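Local atomic coordinates of pectate lyase/Amb allergen (Acidovorax citrulli, PDB entry 4HWV), a protein that probably cleaves pectate in plant cell walls by calcium-dependent elimination, as a secreted lyase of polysaccharide lyase family 1. Residues R198-E203 with D240-S245; N294-D299 with G328-N333; P255-E260 with F272-H277. All coordinates share one frame; numbering follows the deposited sequence.

Contact 1. Residues R198-E203 with D240-S245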
loop_
_atom_site.group_PDB
_atom_site.type_symbol
_atom_site.label_atom_id
_atom_site.label_comp_id
_atom_site.label_asym_id
_atom_site.label_seq_id
_atom_site.Cartn_x
_atom_site.Cartn_y
_atom_site.Cartn_z
ATOM N N ARG A 198 -12.904 -16.793 -9.799
ATOM C CA ARG A 198 -13.256 -16.880 -8.375
ATOM C C ARG A 198 -12.037 -16.987 -7.472
ATOM O O ARG A 198 -11.017 -17.552 -7.843
ATOM C CB ARG A 198 -14.122 -18.116 -8.075
ATOM C CG ARG A 198 -15.295 -18.287 -9.014
ATOM C CD ARG A 198 -16.086 -19.522 -8.650
ATOM N NE ARG A 198 -16.948 -19.315 -7.485
ATOM C CZ ARG A 198 -17.632 -20.287 -6.899
ATOM N NH1 ARG A 198 -17.465 -21.553 -7.285
ATOM N NH2 ARG A 198 -18.465 -19.992 -5.913
ATOM N N ASN A 199 -12.188 -16.460 -6.254
ATOM C CA ASN A 199 -11.260 -16.701 -5.163
ATOM C C ASN A 199 -9.857 -16.151 -5.377
ATOM O O ASN A 199 -8.901 -16.698 -4.836
ATOM C CB ASN A 199 -11.193 -18.188 -4.800
ATOM C CG ASN A 199 -10.655 -18.405 -3.398
ATOM O OD1 ASN A 199 -10.980 -17.637 -2.491
ATOM N ND2 ASN A 199 -9.842 -19.453 -3.206
ATOM N N ILE A 200 -9.747 -15.031 -6.099
ATOM C CA ILE A 200 -8.451 -14.401 -6.366
ATOM C C ILE A 200 -8.476 -12.992 -5.788
ATOM O O ILE A 200 -9.505 -12.294 -5.829
ATOM C CB ILE A 200 -8.185 -14.347 -7.889
ATOM C CG1 ILE A 200 -8.066 -15.769 -8.429
ATOM C CG2 ILE A 200 -6.925 -13.528 -8.229
ATOM C CD1 ILE A 200 -8.315 -15.884 -9.917
ATOM N N THR A 201 -7.347 -12.578 -5.222
ATOM C CA THR A 201 -7.155 -11.176 -4.841
ATOM C C THR A 201 -6.381 -10.466 -5.950
ATOM O O THR A 201 -5.231 -10.810 -6.223
ATOM C CB THR A 201 -6.422 -11.084 -3.497
ATOM O OG1 THR A 201 -7.288 -11.604 -2.495
ATOM C CG2 THR A 201 -6.091 -9.640 -3.128
ATOM N N PHE A 202 -7.038 -9.493 -6.590
ATOM C CA PHE A 202 -6.481 -8.723 -7.687
ATOM C C PHE A 202 -6.016 -7.383 -7.118
ATOM O O PHE A 202 -6.789 -6.721 -6.422
ATOM C CB PHE A 202 -7.567 -8.453 -8.730
ATOM C CG PHE A 202 -7.983 -9.649 -9.533
ATOM C CD1 PHE A 202 -7.312 -9.943 -10.718
ATOM C CD2 PHE A 202 -9.037 -10.466 -9.130
ATOM C CE1 PHE A 202 -7.678 -11.026 -11.486
ATOM C CE2 PHE A 202 -9.415 -11.563 -9.914
ATOM C CZ PHE A 202 -8.745 -11.839 -11.084
ATOM N N GLU A 203 -4.785 -6.971 -7.414
ATOM C CA GLU A 203 -4.299 -5.674 -6.913
ATOM C C GLU A 203 -3.591 -4.857 -7.967
ATOM O O GLU A 203 -2.721 -5.367 -8.679
ATOM C CB GLU A 203 -3.269 -5.847 -5.784
ATOM C CG GLU A 203 -3.817 -6.551 -4.538
ATOM C CD GLU A 203 -2.786 -6.781 -3.459
ATOM O OE1 GLU A 203 -1.706 -6.162 -3.495
ATOM O OE2 GLU A 203 -3.083 -7.585 -2.549
ATOM N N ASP A 240 -16.856 -13.941 -9.129
ATOM C CA ASP A 240 -17.447 -14.280 -7.840
ATOM C C ASP A 240 -16.400 -14.509 -6.745
ATOM O O ASP A 240 -15.410 -15.220 -6.956
ATOM C CB ASP A 240 -18.274 -15.566 -7.999
ATOM C CG ASP A 240 -18.850 -16.054 -6.681
ATOM O OD1 ASP A 240 -19.843 -15.471 -6.184
ATOM O OD2 ASP A 240 -18.288 -17.036 -6.136
ATOM N N HIS A 241 -16.624 -13.932 -5.564
ATOM C CA HIS A 241 -15.759 -14.210 -4.418
ATOM C C HIS A 241 -14.299 -13.852 -4.689
ATOM O O HIS A 241 -13.378 -14.599 -4.330
ATOM C CB HIS A 241 -15.880 -15.676 -3.962
ATOM C CG HIS A 241 -17.029 -15.943 -3.039
ATOM N ND1 HIS A 241 -18.185 -16.563 -3.456
ATOM C CD2 HIS A 241 -17.167 -15.739 -1.706
ATOM C CE1 HIS A 241 -18.994 -16.721 -2.417
ATOM N NE2 HIS A 241 -18.404 -16.221 -1.344
ATOM N N ASN A 242 -14.082 -12.677 -5.286
ATOM C CA ASN A 242 -12.733 -12.144 -5.468
ATOM C C ASN A 242 -12.606 -10.871 -4.656
ATOM O O ASN A 242 -13.606 -10.298 -4.195
ATOM C CB ASN A 242 -12.442 -11.813 -6.939
ATOM C CG ASN A 242 -12.666 -12.997 -7.844
ATOM O OD1 ASN A 242 -11.850 -13.926 -7.876
ATOM N ND2 ASN A 242 -13.775 -12.976 -8.589
ATOM N N THR A 243 -11.364 -10.435 -4.477
ATOM C CA THR A 243 -11.092 -9.142 -3.869
ATOM C C THR A 243 -10.335 -8.308 -4.893
ATOM O O THR A 243 -9.502 -8.845 -5.625
ATOM C CB THR A 243 -10.288 -9.335 -2.575
ATOM O OG1 THR A 243 -11.104 -10.080 -1.665
ATOM C CG2 THR A 243 -9.883 -7.993 -1.931
ATOM N N PHE A 244 -10.647 -7.009 -4.977
ATOM C CA PHE A 244 -10.014 -6.094 -5.935
ATOM C C PHE A 244 -9.668 -4.811 -5.208
ATOM O O PHE A 244 -10.490 -4.298 -4.453
ATOM C CB PHE A 244 -10.992 -5.685 -7.033
ATOM C CG PHE A 244 -11.493 -6.819 -7.888
ATOM C CD1 PHE A 244 -12.566 -7.601 -7.489
ATOM C CD2 PHE A 244 -10.942 -7.037 -9.144
ATOM C CE1 PHE A 244 -13.043 -8.616 -8.312
ATOM C CE2 PHE A 244 -11.420 -8.036 -9.964
ATOM C CZ PHE A 244 -12.459 -8.833 -9.545
ATOM N N SER A 245 -8.482 -4.256 -5.469
ATOM C CA SER A 245 -8.087 -2.980 -4.861
ATOM C C SER A 245 -6.909 -2.375 -5.607
ATOM O O SER A 245 -6.332 -3.018 -6.486
ATOM C CB SER A 245 -7.659 -3.175 -3.405
ATOM O OG SER A 245 -6.407 -3.808 -3.348
HETATM O O HOH W 1 -7.198 -6.421 -3.595
#

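Contact 2. Residues N294-D299 with G328-N333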
loop_
_atom_site.group_PDB
_atom_site.type_symbol
_atom_site.label_atom_id
_atom_site.label_comp_id
_atom_site.label_asym_id
_atom_site.label_seq_id
_atom_site.Cartn_x
_atom_site.Cartn_y
_atom_site.Cartn_z
ATOM N N ASN A 294 -20.609 -11.327 -4.638
ATOM C CA ASN A 294 -19.874 -11.731 -3.436
ATOM C C ASN A 294 -18.401 -11.330 -3.458
ATOM O O ASN A 294 -17.564 -12.036 -2.891
ATOM C CB ASN A 294 -19.992 -13.254 -3.228
ATOM C CG ASN A 294 -21.428 -13.732 -3.315
ATOM O OD1 ASN A 294 -22.305 -13.195 -2.630
ATOM N ND2 ASN A 294 -21.682 -14.731 -4.175
ATOM N N ASN A 295 -18.091 -10.209 -4.107
ATOM C CA ASN A 295 -16.709 -9.706 -4.162
ATOM C C ASN A 295 -16.489 -8.603 -3.138
ATOM O O ASN A 295 -17.444 -7.981 -2.673
ATOM C CB ASN A 295 -16.374 -9.121 -5.545
ATOM C CG ASN A 295 -16.579 -10.104 -6.671
ATOM O OD1 ASN A 295 -15.764 -11.005 -6.880
ATOM N ND2 ASN A 295 -17.650 -9.922 -7.425
ATOM N N HIS A 296 -15.226 -8.373 -2.790
ATOM C CA HIS A 296 -14.825 -7.237 -1.974
ATOM C C HIS A 296 -14.007 -6.294 -2.856
ATOM O O HIS A 296 -12.902 -6.633 -3.260
ATOM C CB HIS A 296 -13.974 -7.728 -0.802
ATOM C CG HIS A 296 -13.544 -6.643 0.135
ATOM N ND1 HIS A 296 -12.538 -6.835 1.055
ATOM C CD2 HIS A 296 -13.988 -5.373 0.316
ATOM C CE1 HIS A 296 -12.390 -5.737 1.776
ATOM N NE2 HIS A 296 -13.257 -4.834 1.347
ATOM N N PHE A 297 -14.569 -5.130 -3.169
ATOM C CA PHE A 297 -13.875 -4.112 -3.949
ATOM C C PHE A 297 -13.506 -2.995 -3.001
ATOM O O PHE A 297 -14.378 -2.477 -2.317
ATOM C CB PHE A 297 -14.798 -3.504 -5.014
ATOM C CG PHE A 297 -15.373 -4.496 -5.995
ATOM C CD1 PHE A 297 -14.668 -4.866 -7.136
ATOM C CD2 PHE A 297 -16.635 -5.044 -5.797
ATOM C CE1 PHE A 297 -15.208 -5.762 -8.054
ATOM C CE2 PHE A 297 -17.185 -5.945 -6.720
ATOM C CZ PHE A 297 -16.469 -6.299 -7.849
ATOM N N HIS A 298 -12.237 -2.609 -2.948
ATOM C CA HIS A 298 -11.865 -1.561 -1.997
ATOM C C HIS A 298 -10.723 -0.703 -2.471
ATOM O O HIS A 298 -9.856 -1.166 -3.209
ATOM C CB HIS A 298 -11.599 -2.129 -0.581
ATOM C CG HIS A 298 -10.384 -3.013 -0.460
ATOM N ND1 HIS A 298 -9.137 -2.526 -0.115
ATOM C CD2 HIS A 298 -10.241 -4.361 -0.570
ATOM C CE1 HIS A 298 -8.281 -3.531 -0.032
ATOM N NE2 HIS A 298 -8.924 -4.654 -0.311
ATOM N N ASP A 299 -10.734 0.561 -2.056
ATOM C CA ASP A 299 -9.579 1.447 -2.217
ATOM C C ASP A 299 -9.227 1.680 -3.687
ATOM O O ASP A 299 -8.215 1.209 -4.214
ATOM C CB ASP A 299 -8.388 0.936 -1.406
ATOM C CG ASP A 299 -8.658 1.009 0.081
ATOM O OD1 ASP A 299 -8.760 2.134 0.604
ATOM O OD2 ASP A 299 -8.838 -0.034 0.712
ATOM N N GLY A 328 -24.333 -8.772 -3.588
ATOM C CA GLY A 328 -23.580 -9.323 -2.479
ATOM C C GLY A 328 -22.180 -8.768 -2.350
ATOM O O GLY A 328 -21.348 -9.328 -1.641
ATOM N N ASN A 329 -21.896 -7.659 -3.033
ATOM C CA ASN A 329 -20.547 -7.109 -2.992
ATOM C C ASN A 329 -20.374 -6.104 -1.870
ATOM O O ASN A 329 -21.339 -5.447 -1.447
ATOM C CB ASN A 329 -20.199 -6.428 -4.324
ATOM C CG ASN A 329 -20.335 -7.368 -5.515
ATOM O OD1 ASN A 329 -19.545 -8.294 -5.682
ATOM N ND2 ASN A 329 -21.344 -7.129 -6.350
ATOM N N HIS A 330 -19.132 -5.993 -1.405
ATOM C CA HIS A 330 -18.712 -4.937 -0.498
ATOM C C HIS A 330 -17.983 -3.901 -1.354
ATOM O O HIS A 330 -16.943 -4.200 -1.936
ATOM C CB HIS A 330 -17.785 -5.524 0.562
ATOM C CG HIS A 330 -17.514 -4.616 1.724
ATOM N ND1 HIS A 330 -16.642 -4.976 2.728
ATOM C CD2 HIS A 330 -18.026 -3.408 2.078
ATOM C CE1 HIS A 330 -16.602 -4.017 3.637
ATOM N NE2 HIS A 330 -17.428 -3.052 3.266
ATOM N N PHE A 331 -18.565 -2.700 -1.453
ATOM C CA PHE A 331 -17.991 -1.585 -2.203
ATOM C C PHE A 331 -17.421 -0.623 -1.159
ATOM O O PHE A 331 -18.143 0.237 -0.643
ATOM C CB PHE A 331 -19.081 -0.862 -3.000
ATOM C CG PHE A 331 -19.754 -1.695 -4.082
ATOM C CD1 PHE A 331 -19.021 -2.437 -5.024
ATOM C CD2 PHE A 331 -21.131 -1.677 -4.190
ATOM C CE1 PHE A 331 -19.680 -3.145 -6.027
ATOM C CE2 PHE A 331 -21.801 -2.377 -5.199
ATOM C CZ PHE A 331 -21.076 -3.091 -6.130
ATOM N N GLN A 332 -16.140 -0.778 -0.829
ATOM C CA GLN A 332 -15.542 -0.078 0.310
ATOM C C GLN A 332 -14.469 0.901 -0.138
ATOM O O GLN A 332 -13.589 0.540 -0.913
ATOM C CB GLN A 332 -14.943 -1.105 1.278
ATOM C CG GLN A 332 -14.317 -0.487 2.518
ATOM C CD GLN A 332 -13.758 -1.514 3.475
ATOM O OE1 GLN A 332 -13.431 -2.630 3.091
ATOM N NE2 GLN A 332 -13.614 -1.125 4.731
ATOM N N ASN A 333 -14.534 2.136 0.343
ATOM C CA ASN A 333 -13.511 3.120 -0.013
ATOM C C ASN A 333 -13.337 3.243 -1.519
ATOM O O ASN A 333 -12.208 3.288 -2.024
ATOM C CB ASN A 333 -12.162 2.796 0.637
ATOM C CG ASN A 333 -12.242 2.731 2.128
ATOM O OD1 ASN A 333 -13.197 3.216 2.744
ATOM N ND2 ASN A 333 -11.242 2.117 2.731
HETATM O O HOH W 2 -22.068 -11.643 -0.373
#

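Contact 3. Residues P255-E260 with F272-H277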
loop_
_atom_site.group_PDB
_atom_site.type_symbol
_atom_site.label_atom_id
_atom_site.label_comp_id
_atom_site.label_asym_id
_atom_site.label_seq_id
_atom_site.Cartn_x
_atom_site.Cartn_y
_atom_site.Cartn_z
ATOM N N PRO A 255 0.010 12.874 -6.332
ATOM C CA PRO A 255 -0.748 14.113 -6.543
ATOM C C PRO A 255 -0.301 14.846 -7.806
ATOM O O PRO A 255 0.557 14.353 -8.544
ATOM C CB PRO A 255 -0.403 14.939 -5.300
ATOM C CG PRO A 255 1.005 14.514 -4.989
ATOM C CD PRO A 255 1.006 13.015 -5.249
ATOM N N SER A 256 -0.885 16.015 -8.050
ATOM C CA SER A 256 -0.524 16.811 -9.210
ATOM C C SER A 256 0.954 17.123 -9.215
ATOM O O SER A 256 1.549 17.383 -8.163
ATOM C CB SER A 256 -1.283 18.140 -9.195
ATOM O OG SER A 256 -0.941 18.882 -10.357
ATOM N N VAL A 257 1.522 17.143 -10.408
ATOM C CA VAL A 257 2.896 17.583 -10.603
ATOM C C VAL A 257 2.949 18.976 -11.253
ATOM O O VAL A 257 4.025 19.497 -11.555
ATOM C CB VAL A 257 3.706 16.561 -11.417
ATOM C CG1 VAL A 257 3.905 15.288 -10.604
ATOM C CG2 VAL A 257 3.035 16.275 -12.781
ATOM N N TRP A 258 1.785 19.589 -11.457
ATOM C CA TRP A 258 1.744 20.963 -11.939
ATOM C C TRP A 258 1.731 21.928 -10.772
ATOM O O TRP A 258 1.109 21.669 -9.731
ATOM C CB TRP A 258 0.486 21.222 -12.758
ATOM C CG TRP A 258 0.167 20.267 -13.878
ATOM C CD1 TRP A 258 -1.086 19.787 -14.178
ATOM C CD2 TRP A 258 1.049 19.738 -14.891
ATOM N NE1 TRP A 258 -1.039 18.993 -15.296
ATOM C CE2 TRP A 258 0.254 18.931 -15.747
ATOM C CE3 TRP A 258 2.432 19.838 -15.148
ATOM C CZ2 TRP A 258 0.786 18.248 -16.842
ATOM C CZ3 TRP A 258 2.956 19.156 -16.261
ATOM C CH2 TRP A 258 2.128 18.373 -17.083
ATOM N N HIS A 259 2.391 23.066 -10.953
ATOM C CA HIS A 259 2.439 24.096 -9.918
ATOM C C HIS A 259 2.414 25.451 -10.609
ATOM O O HIS A 259 3.426 26.170 -10.691
ATOM C CB HIS A 259 3.644 23.934 -8.974
ATOM C CG HIS A 259 4.943 23.678 -9.671
ATOM N ND1 HIS A 259 5.862 24.674 -9.920
ATOM C CD2 HIS A 259 5.478 22.539 -10.171
ATOM C CE1 HIS A 259 6.912 24.157 -10.536
ATOM N NE2 HIS A 259 6.704 22.865 -10.703
ATOM N N GLU A 260 1.225 25.785 -11.099
ATOM C CA GLU A 260 1.006 27.020 -11.840
ATOM C C GLU A 260 -0.479 27.261 -11.911
ATOM O O GLU A 260 -1.289 26.343 -11.700
ATOM C CB GLU A 260 1.604 26.932 -13.252
ATOM C CG GLU A 260 1.106 25.725 -14.089
ATOM C CD GLU A 260 1.802 25.642 -15.451
ATOM O OE1 GLU A 260 2.882 26.256 -15.619
ATOM O OE2 GLU A 260 1.272 24.988 -16.358
ATOM N N PHE A 272 -6.058 17.229 -10.888
ATOM C CA PHE A 272 -4.909 17.086 -11.768
ATOM C C PHE A 272 -3.874 16.103 -11.221
ATOM O O PHE A 272 -2.724 16.091 -11.659
ATOM C CB PHE A 272 -4.336 18.482 -12.061
ATOM C CG PHE A 272 -5.411 19.455 -12.470
ATOM C CD1 PHE A 272 -6.109 19.260 -13.649
ATOM C CD2 PHE A 272 -5.766 20.528 -11.656
ATOM C CE1 PHE A 272 -7.125 20.123 -14.024
ATOM C CE2 PHE A 272 -6.775 21.391 -12.035
ATOM C CZ PHE A 272 -7.467 21.177 -13.222
ATOM N N LYS A 273 -4.307 15.242 -10.292
ATOM C CA LYS A 273 -3.435 14.186 -9.781
ATOM C C LYS A 273 -2.955 13.306 -10.939
ATOM O O LYS A 273 -3.641 13.170 -11.971
ATOM C CB LYS A 273 -4.167 13.314 -8.756
ATOM C CG LYS A 273 -5.303 12.479 -9.344
ATOM C CD LYS A 273 -6.016 11.644 -8.290
ATOM C CE LYS A 273 -6.891 12.543 -7.430
ATOM N NZ LYS A 273 -7.429 11.833 -6.264
ATOM N N VAL A 274 -1.777 12.708 -10.778
ATOM C CA VAL A 274 -1.281 11.809 -11.794
ATOM C C VAL A 274 -1.895 10.440 -11.528
ATOM O O VAL A 274 -1.409 9.651 -10.720
ATOM C CB VAL A 274 0.250 11.745 -11.792
ATOM C CG1 VAL A 274 0.747 10.839 -12.903
ATOM C CG2 VAL A 274 0.875 13.146 -11.973
ATOM N N GLN A 275 -2.984 10.181 -12.239
ATOM C CA GLN A 275 -3.790 8.978 -12.065
ATOM C C GLN A 275 -3.153 7.804 -12.796
ATOM O O GLN A 275 -3.081 7.805 -14.024
ATOM C CB GLN A 275 -5.197 9.254 -12.609
ATOM C CG GLN A 275 -6.163 8.078 -12.546
ATOM C CD GLN A 275 -6.270 7.495 -11.148
ATOM O OE1 GLN A 275 -5.554 6.548 -10.793
ATOM N NE2 GLN A 275 -7.167 8.061 -10.335
ATOM N N HIS A 276 -2.676 6.832 -12.021
ATOM C CA HIS A 276 -2.030 5.648 -12.559
ATOM C C HIS A 276 -2.971 4.448 -12.704
ATOM O O HIS A 276 -2.551 3.384 -13.180
ATOM C CB HIS A 276 -0.862 5.247 -11.653
ATOM C CG HIS A 276 0.281 6.220 -11.670
ATOM N ND1 HIS A 276 1.279 6.193 -12.623
ATOM C CD2 HIS A 276 0.603 7.225 -10.819
ATOM C CE1 HIS A 276 2.150 7.158 -12.372
ATOM N NE2 HIS A 276 1.760 7.799 -11.285
ATOM N N HIS A 277 -4.227 4.604 -12.289
ATOM C CA HIS A 277 -5.194 3.518 -12.369
ATOM C C HIS A 277 -6.318 3.862 -13.325
ATOM O O HIS A 277 -6.494 5.032 -13.697
ATOM C CB HIS A 277 -5.781 3.222 -10.997
ATOM C CG HIS A 277 -4.756 2.778 -10.011
ATOM N ND1 HIS A 277 -4.390 3.543 -8.921
ATOM C CD2 HIS A 277 -3.990 1.662 -9.968
ATOM C CE1 HIS A 277 -3.464 2.894 -8.233
ATOM N NE2 HIS A 277 -3.196 1.759 -8.852
HETATM O O HOH W 3 -0.336 17.061 -12.672
#

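Contact 1. Residues R198-E203 with D240-S245
Arg-198 to Glu-203 and Asp-240 to Ser-245 meet as a parallel strand pair with a turn at its start, on neighbouring coils of a right-handed parallel beta-helix. Thr-201 lies beside Thr-243, Phe-202 beside Phe-244 and Glu-203 beside Ser-245, and strands 201-203 and 243-245 run 10° apart. Their backbone bonds follow this register: Thr-243 N donates to Ile-200 O, Phe-202 N to Thr-243 O, and Ser-245 N to Phe-202 O. Water 1 donates to Phe-202 O and hydrogen-bonds Ser-245 OG, which also bonds Gly-247 N.

On the face that carries Phe-202 and Phe-244, the rings are nearly parallel but slid apart, with 3.5 Å between Phe-202 CD2 and Phe-244 CE2. Ile-200 CG2 packs 3.6 Å above one face of the Phe-202 ring, toward its rim. Flat, apolar rings suit this buried place because they can lie side by side at about the strand separation, centroids 4.9 Å apart.

Where the chain turns, Asn-242 stands in for backbone. Its OD1 takes Ile-200 N at 3.0 Å on an in-plane lone pair, while its ND2 bonds Ile-197 O.

Before the turn, Arg-198 forms a side-on salt bridge with Asp-240. The bend at chi3 (77°) swings NE toward the carboxylate; NE and NH2 each lie 3.0 Å from Asp-240 OD2, which sits in the guanidinium plane. His-241 ND1 reaches the same OD2 at 2.7 Å, from above the carboxylate plane, and OD1 is held by Ser-293 and Asn-294. Arg-198 NH1 bonds Asp-19 O. So many donors around one buried carboxylate would be expected to favour its ionised form.

Contact 2. Residues N294-D299 with G328-N333
Asn-295 and Asn-329 join two successive turns of the beta-helix through their amides, which lie side by side with planes only 6° apart. Asn-329 OD1 accepts twice, from Asn-295 N at 2.9 Å and from Asn-295 ND2 at 3.0 Å, the two donors coming from opposite faces of its plane. Asparagine suits the turn because its carbonyl takes up backbone N-H while its amide nitrogen donates onward: Asn-329 ND2 bonds Leu-292 O, and Asn-295 ND2 also reaches Ile-239 O. Asn-295 OD1 accepts from Asn-242 N on the preceding coil. Gly-328 opens the second turn with a positive phi (73°) and brings no CB near Asn-294 OD1; water 2 donates to that OD1 and to Gly-328 O, and Asn-294 ND2 bonds Asp-240.

The backbone bonds follow the parallel register. His-330 N donates to Asn-295 O, Phe-297 N to His-330 O, Gln-332 N to Phe-297 O, and Asp-299 N to Gln-332 O.

On the side of the sheet that carries His-296, His-330 and Gln-332, His-296 NE2 donates to Gln-332 OE1 at 2.8 Å, in the plane of the acceptor carbonyl, and the straight Gln-332 chain carries the amide out to it. At the corner beyond, Asn-333 ND2 donates to Asp-299 OD1 at 3.3 Å from above the carboxylate plane, while Asp-299 OD2 takes His-298 ND1 at 2.6 Å on its anti lone pair.

Rings also pair side by side, slid apart so that they hardly overlap. His-296 and His-330 are near parallel, 4.8 Å between centroids, and His-330 NE2 is held by Glu-354. On the opposite side from the histidines, Phe-297 CD2 touches Phe-331 CE1 at 3.6 Å. Asparagine and aromatic rows running from coil to coil are characteristic of the pectate lyase parallel beta-helix.

Contact 3. Residues P255-E260 with F272-H277
An ST turn at Ser-256 packs against Phe-272 in two loops of the long excursion between strands 243-245 and 281-283. Ser-256 OG lies anti to its own backbone N (chi1 -178°), on the side of the carbonyl carbon, and there it accepts Trp-258 N at 3.0 Å. The same hydroxyl bonds Tyr-267 O, so a small side chain able both to donate and to accept suits the spot.

No direct hydrogen bond joins the two segments; water 3 does it instead, accepting from Val-257 N at 2.9 Å and donating to Phe-272 O at 2.8 Å. It sits 3.2 Å above one face of the Trp-258 ring, offset toward the rim. Ser-256 CA also makes a C-H...O contact with Phe-272 O, 3.4 Å away.

The remaining contact is apolar. Val-257 CG2 touches Val-274 CG2 at 3.9 Å, the two side chains crossing at about a right angle, and both also rest on Trp-222. Trp-258 CD1 meets Phe-272 CB at 4.1 Å, while the indole packs edge-to-face with Trp-212 and touches Leu-126 of helix 118-129. Of its side chain Phe-272 offers only CB here, the ring leading away to Tyr-267; the beta-branched valines supply the other apolar contact. Residues 272-277 lead directly to Asp-278, a calcium ligand. Such long loops built out from the beta-helix are typical of family 1 pectate lyases, where they probably help shape the substrate cleft.

Along the chain the order is contact 1, contact 3, contact 2. Contacts 1 and 2 have centres about 10 Å apart and continue one another, since strands 243-245 and 296-300 are neighbours: Asn-242 N probably bonds Asn-295 OD1, and the Phe-244 ring meets that of Phe-297. The phenylalanine row therefore runs through both, while the asparagine row begins at Asn-242 and continues through contact 2. Contact 3 lies in the loops inserted between these coils, its centre about 28 Å from that of contact 1 and 26 Å from that of contact 2, touching neither. The coils form the repeating frame, while the excursion leads back to Asp-278, which binds calcium with Asp-227 and Asp-282.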